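Hia (Adhesin) (Haemophilus influenzae, PDB 3EMF) probably mediates adhesion of the bacterium to host cells as a trimeric autotransporter, of which this chain is the second binding domain, BD2. Local coordinates at residues Ala15-Thr20 / Leu38-Glu43; Trp68-Lys73 / Asp88-Glu93. All blocks are in the same frame, centred on the assembly; numbering follows the deposited sequence.

Interaction 1: residues Ala15-Thr20 / Leu38-Glu43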
loop_
_atom_site.group_PDB
_atom_site.type_symbol
_atom_site.label_atom_id
_atom_site.label_comp_id
_atom_site.label_asym_id
_atom_site.label_seq_id
_atom_site.Cartn_x
_atom_site.Cartn_y
_atom_site.Cartn_z
ATOM N N ALA A 15 17.541 11.235 12.089
ATOM C CA ALA A 15 17.969 11.886 13.332
ATOM C C ALA A 15 17.555 13.346 13.494
ATOM O O ALA A 15 17.387 13.817 14.619
ATOM C CB ALA A 15 19.480 11.758 13.504
ATOM N N ASN A 16 17.423 14.085 12.399
ATOM C CA ASN A 16 17.135 15.518 12.551
ATOM C C ASN A 16 15.663 15.923 12.413
ATOM O O ASN A 16 15.351 17.073 12.114
ATOM C CB ASN A 16 18.053 16.390 11.681
ATOM C CG ASN A 16 18.342 15.776 10.330
ATOM O OD1 ASN A 16 17.516 15.055 9.767
ATOM N ND2 ASN A 16 19.524 16.066 9.795
ATOM N N PHE A 17 14.773 14.963 12.631
ATOM C CA PHE A 17 13.350 15.234 12.745
ATOM C C PHE A 17 13.188 16.051 14.005
ATOM O O PHE A 17 13.818 15.757 15.024
ATOM C CB PHE A 17 12.577 13.919 12.859
ATOM C CG PHE A 17 11.122 14.083 13.221
ATOM C CD1 PHE A 17 10.160 14.155 12.237
ATOM C CD2 PHE A 17 10.721 14.130 14.546
ATOM C CE1 PHE A 17 8.820 14.290 12.562
ATOM C CE2 PHE A 17 9.388 14.260 14.880
ATOM C CZ PHE A 17 8.436 14.341 13.886
ATOM N N ASN A 18 12.364 17.092 13.944
ATOM C CA ASN A 18 12.226 17.985 15.090
ATOM C C ASN A 18 10.908 17.786 15.812
ATOM O O ASN A 18 9.833 18.144 15.302
ATOM C CB ASN A 18 12.357 19.442 14.660
ATOM C CG ASN A 18 12.114 20.405 15.805
ATOM O OD1 ASN A 18 11.101 20.324 16.500
ATOM N ND2 ASN A 18 13.041 21.328 16.003
ATOM N N PHE A 19 10.999 17.243 17.018
ATOM C CA PHE A 19 9.807 16.865 17.766
ATOM C C PHE A 19 8.883 18.034 18.104
ATOM O O PHE A 19 7.656 17.881 18.108
ATOM C CB PHE A 19 10.198 16.074 19.012
ATOM C CG PHE A 19 10.730 14.719 18.696
ATOM C CD1 PHE A 19 9.868 13.664 18.454
ATOM C CD2 PHE A 19 12.084 14.507 18.591
ATOM C CE1 PHE A 19 10.351 12.415 18.146
ATOM C CE2 PHE A 19 12.574 13.259 18.287
ATOM C CZ PHE A 19 11.711 12.215 18.065
ATOM N N THR A 20 9.467 19.199 18.359
ATOM C CA THR A 20 8.694 20.391 18.710
ATOM C C THR A 20 7.688 20.785 17.633
ATOM O O THR A 20 6.526 21.085 17.927
ATOM C CB THR A 20 9.615 21.602 18.969
ATOM O OG1 THR A 20 10.289 21.435 20.221
ATOM C CG2 THR A 20 8.807 22.888 19.013
ATOM N N LEU A 38 10.345 4.342 6.297
ATOM C CA LEU A 38 9.198 4.738 5.474
ATOM C C LEU A 38 9.263 6.244 5.272
ATOM O O LEU A 38 9.756 6.963 6.136
ATOM C CB LEU A 38 7.865 4.351 6.132
ATOM C CG LEU A 38 7.575 2.864 6.338
ATOM C CD1 LEU A 38 6.169 2.640 6.939
ATOM C CD2 LEU A 38 7.716 2.131 5.019
ATOM N N LEU A 39 8.746 6.714 4.141
ATOM C CA LEU A 39 8.775 8.125 3.803
ATOM C C LEU A 39 7.987 8.917 4.832
ATOM O O LEU A 39 6.892 8.525 5.244
ATOM C CB LEU A 39 8.184 8.345 2.402
ATOM C CG LEU A 39 8.582 9.607 1.628
ATOM C CD1 LEU A 39 10.104 9.671 1.474
ATOM C CD2 LEU A 39 7.891 9.620 0.255
ATOM N N ASN A 40 8.556 10.029 5.263
ATOM C CA ASN A 40 7.839 10.926 6.139
ATOM C C ASN A 40 7.172 12.025 5.305
ATOM O O ASN A 40 7.786 13.024 4.975
ATOM C CB ASN A 40 8.757 11.541 7.194
ATOM C CG ASN A 40 7.990 12.420 8.157
ATOM O OD1 ASN A 40 6.793 12.648 7.964
ATOM N ND2 ASN A 40 8.659 12.911 9.199
ATOM N N LEU A 41 5.915 11.818 4.949
ATOM C CA LEU A 41 5.243 12.753 4.063
ATOM C C LEU A 41 4.701 13.970 4.804
ATOM O O LEU A 41 4.452 15.012 4.200
ATOM C CB LEU A 41 4.125 12.042 3.286
ATOM C CG LEU A 41 4.598 11.180 2.116
ATOM C CD1 LEU A 41 3.419 10.451 1.481
ATOM C CD2 LEU A 41 5.321 12.026 1.075
ATOM N N ASN A 42 4.543 13.851 6.115
ATOM C CA ASN A 42 3.817 14.869 6.869
ATOM C C ASN A 42 4.680 15.744 7.776
ATOM O O ASN A 42 4.189 16.278 8.774
ATOM C CB ASN A 42 2.715 14.203 7.686
ATOM C CG ASN A 42 1.582 15.151 8.007
ATOM O OD1 ASN A 42 1.005 15.103 9.094
ATOM N ND2 ASN A 42 1.265 16.034 7.067
ATOM N N GLU A 43 5.953 15.908 7.423
ATOM C CA GLU A 43 6.875 16.698 8.248
ATOM C C GLU A 43 6.649 18.213 8.117
ATOM O O GLU A 43 6.564 18.759 7.013
ATOM C CB GLU A 43 8.334 16.339 7.945
ATOM C CG GLU A 43 9.316 16.715 9.068
ATOM C CD GLU A 43 10.740 16.205 8.821
ATOM O OE1 GLU A 43 11.003 15.665 7.724
ATOM O OE2 GLU A 43 11.600 16.347 9.721
HETATM O O HOH W 1 11.196 17.998 11.670
#
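A water joins Glu-43 to Asn-18 across this contact. It gives a hydrogen bond to OE2 of Glu-43 at 2.6 Å and accepts one from the backbone N of Asn-18 at 2.7 Å. The same OE2 lies 3.6 Å from CD1 of Phe-17, approaching the ring obliquely. The carboxylate plane is turned 24° from the ring, and the two side chains run alongside each other, head to tail. Glu-43 gets there on an extended chain, with CG anti to the backbone N (chi1 -159°). Asn-40 reaches the edge of the same ring. Its ND2 sits near the ring plane, 3.6 Å from CD1 of Phe-17. The other end of that amide is held within its own segment: OD1 of Asn-40 accepts from the backbone N of Asn-42 at 3.2 Å, which helps fix the amide's rotation. Phe-17 also packs on Asp-26 and Gln-30 of helix 24-30, and Leu-39 O and Leu-41 O bond to His-86 and Arg-64 of the second subunit. The contact thus joins the loop before helix 24-30 to the loop after it, within the HiaBD2_N (GIN) domain. The bond from Asn-42 N to Asn-40 OD1 closes an Asx turn.

Interaction 2: residues Trp68-Lys73 / Asp88-Glu93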
loop_
_atom_site.group_PDB
_atom_site.type_symbol
_atom_site.label_atom_id
_atom_site.label_comp_id
_atom_site.label_asym_id
_atom_site.label_seq_id
_atom_site.Cartn_x
_atom_site.Cartn_y
_atom_site.Cartn_z
ATOM N N TRP A 68 2.986 0.716 4.198
ATOM C CA TRP A 68 2.151 0.796 5.379
ATOM C C TRP A 68 2.658 -0.245 6.367
ATOM O O TRP A 68 3.390 -1.167 5.991
ATOM C CB TRP A 68 0.661 0.574 5.022
ATOM C CG TRP A 68 0.375 -0.622 4.176
ATOM C CD1 TRP A 68 0.511 -0.730 2.808
ATOM C CD2 TRP A 68 -0.138 -1.885 4.626
ATOM N NE1 TRP A 68 0.120 -1.983 2.402
ATOM C CE2 TRP A 68 -0.293 -2.702 3.496
ATOM C CE3 TRP A 68 -0.493 -2.398 5.880
ATOM C CZ2 TRP A 68 -0.769 -4.016 3.582
ATOM C CZ3 TRP A 68 -0.966 -3.695 5.960
ATOM C CH2 TRP A 68 -1.106 -4.484 4.822
ATOM N N VAL A 69 2.257 -0.107 7.621
ATOM C CA VAL A 69 2.734 -1.007 8.659
ATOM C C VAL A 69 1.720 -2.110 8.968
ATOM O O VAL A 69 0.526 -1.856 9.146
ATOM C CB VAL A 69 3.087 -0.231 9.934
ATOM C CG1 VAL A 69 3.485 -1.183 11.025
ATOM C CG2 VAL A 69 4.209 0.781 9.647
ATOM N N LEU A 70 2.216 -3.339 9.010
ATOM C CA LEU A 70 1.396 -4.495 9.293
ATOM C C LEU A 70 1.791 -5.077 10.645
ATOM O O LEU A 70 2.967 -5.363 10.886
ATOM C CB LEU A 70 1.603 -5.537 8.203
ATOM C CG LEU A 70 1.055 -6.938 8.476
ATOM C CD1 LEU A 70 -0.452 -6.959 8.417
ATOM C CD2 LEU A 70 1.635 -7.915 7.468
ATOM N N SER A 71 0.812 -5.254 11.523
ATOM C CA SER A 71 1.092 -5.695 12.883
ATOM C C SER A 71 0.192 -6.837 13.310
ATOM O O SER A 71 -0.940 -6.950 12.839
ATOM C CB SER A 71 0.908 -4.525 13.849
ATOM O OG SER A 71 1.857 -3.511 13.581
ATOM N N SER A 72 0.702 -7.684 14.203
ATOM C CA SER A 72 -0.093 -8.732 14.825
ATOM C C SER A 72 0.163 -8.681 16.310
ATOM O O SER A 72 1.296 -8.451 16.748
ATOM C CB SER A 72 0.296 -10.122 14.307
ATOM O OG SER A 72 1.636 -10.444 14.658
ATOM N N LYS A 73 -0.887 -8.903 17.080
ATOM C CA LYS A 73 -0.796 -8.881 18.530
ATOM C C LYS A 73 -1.621 -10.036 19.082
ATOM O O LYS A 73 -2.826 -10.115 18.845
ATOM C CB LYS A 73 -1.323 -7.545 19.052
ATOM C CG LYS A 73 -1.531 -7.467 20.543
ATOM C CD LYS A 73 -2.152 -6.130 20.911
ATOM C CE LYS A 73 -2.534 -6.084 22.381
ATOM N NZ LYS A 73 -1.361 -6.319 23.266
ATOM N N ASP A 88 5.650 -5.922 -1.964
ATOM C CA ASP A 88 5.671 -6.926 -0.915
ATOM C C ASP A 88 4.420 -7.806 -0.981
ATOM O O ASP A 88 3.474 -7.521 -1.720
ATOM C CB ASP A 88 5.784 -6.268 0.450
ATOM C CG ASP A 88 7.221 -5.771 0.758
ATOM O OD1 ASP A 88 8.131 -5.936 -0.094
ATOM O OD2 ASP A 88 7.424 -5.210 1.857
ATOM N N GLU A 89 4.441 -8.894 -0.219
ATOM C CA GLU A 89 3.331 -9.834 -0.198
ATOM C C GLU A 89 2.876 -10.073 1.229
ATOM O O GLU A 89 3.695 -10.223 2.141
ATOM C CB GLU A 89 3.706 -11.148 -0.886
ATOM C CG GLU A 89 2.603 -12.219 -0.841
ATOM C CD GLU A 89 2.974 -13.481 -1.627
ATOM O OE1 GLU A 89 4.162 -13.624 -2.006
ATOM O OE2 GLU A 89 2.082 -14.332 -1.869
ATOM N N VAL A 90 1.563 -10.045 1.421
ATOM C CA VAL A 90 0.965 -10.362 2.705
ATOM C C VAL A 90 0.118 -11.607 2.525
ATOM O O VAL A 90 -0.825 -11.635 1.726
ATOM C CB VAL A 90 0.107 -9.208 3.265
ATOM C CG1 VAL A 90 -0.494 -9.604 4.593
ATOM C CG2 VAL A 90 0.943 -7.962 3.416
ATOM N N LEU A 91 0.476 -12.641 3.269
ATOM C CA LEU A 91 -0.185 -13.927 3.213
ATOM C C LEU A 91 -0.945 -14.107 4.498
ATOM O O LEU A 91 -0.372 -14.004 5.588
ATOM C CB LEU A 91 0.862 -15.049 3.064
ATOM C CG LEU A 91 0.380 -16.508 3.141
ATOM C CD1 LEU A 91 -0.688 -16.789 2.100
ATOM C CD2 LEU A 91 1.535 -17.505 2.977
ATOM N N PHE A 92 -2.249 -14.342 4.372
ATOM C CA PHE A 92 -3.083 -14.698 5.503
ATOM C C PHE A 92 -3.285 -16.203 5.425
ATOM O O PHE A 92 -3.829 -16.712 4.446
ATOM C CB PHE A 92 -4.422 -13.932 5.449
ATOM C CG PHE A 92 -4.249 -12.452 5.580
ATOM C CD1 PHE A 92 -4.313 -11.845 6.823
ATOM C CD2 PHE A 92 -3.941 -11.674 4.472
ATOM C CE1 PHE A 92 -4.123 -10.488 6.951
ATOM C CE2 PHE A 92 -3.738 -10.305 4.601
ATOM C CZ PHE A 92 -3.834 -9.717 5.837
ATOM N N GLU A 93 -2.807 -16.918 6.436
ATOM C CA GLU A 93 -2.807 -18.373 6.400
ATOM C C GLU A 93 -3.636 -18.910 7.531
ATOM O O GLU A 93 -3.522 -18.460 8.672
ATOM C CB GLU A 93 -1.354 -18.927 6.495
#
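Val-90 meets Leu-70 and Trp-68 through its two methyl groups. Its CB points toward the strand 67-74 and branches there. CG1 stands anti to the backbone N (chi1 180°) and comes within 4.0 Å of CD2 of Leu-70. CG2 lies anti to the carbonyl carbon and serves two neighbours. It is 4.1 Å from the same CD2 of Leu-70, so that one leucine methyl meets both branches of the valine. CG2 is also 4.3 Å from CH2 of Trp-68, at the far end of the indole, which it approaches obliquely.

Leu-70 and Val-90 meet end-on through their methyl groups. The CA atoms of this pair are 8.8 Å apart. No hydrogen bond links the two segments, so side chains alone bridge them here. The bonding partner of strand 67-74 within the chain is strand 80-85, whose Val-84 touches Trp-68, Leu-70 and Val-90.

Other subunits also contribute to this core. Trp-68 packs edge-to-face with Trp-68 of the second and third subunits, and Phe-92 does the same with its two copies. Leu-70 lies on Phe-92 of the second subunit, and Val-90 on Trp-68 of the third. Both strands also pair in parallel ladders with strands of neighbouring chains. These features fit the Trp ring domain of trimeric autotransporter adhesins, in which the three chains share one interior.

All three touching residues are buried, and every atom that meets across the contact is carbon. The strands are therefore held to each other here by apolar packing, which carries no directional bond; backbone hydrogen bonds instead tie 68-73 to strand 80-85, and both strands pair with strands of neighbouring subunits.

From the N terminus, interaction 1 closes first. It brings 38-43 back to 15-20 and encloses a loop containing helix 24-30. The chain then passes through helix 60-63 before interaction 2 opens at 68-73. That contact spans strand 80-85 and closes at 88-93. The two loops follow in series and neither nests nor crosses. The centres of interactions 1 and 2 are about 24 Å apart. Interaction 1 ties together the loops before and after helix 24-30 in the HiaBD2_N part; interaction 2 ties strand 67-74 to strand 89-94 in the Trp ring part. CD1 of Leu-38 packs 3.8 Å from CG2 of Val-69. Segment 38-43 reaches the second subunit, while interaction 2 meets both other subunits.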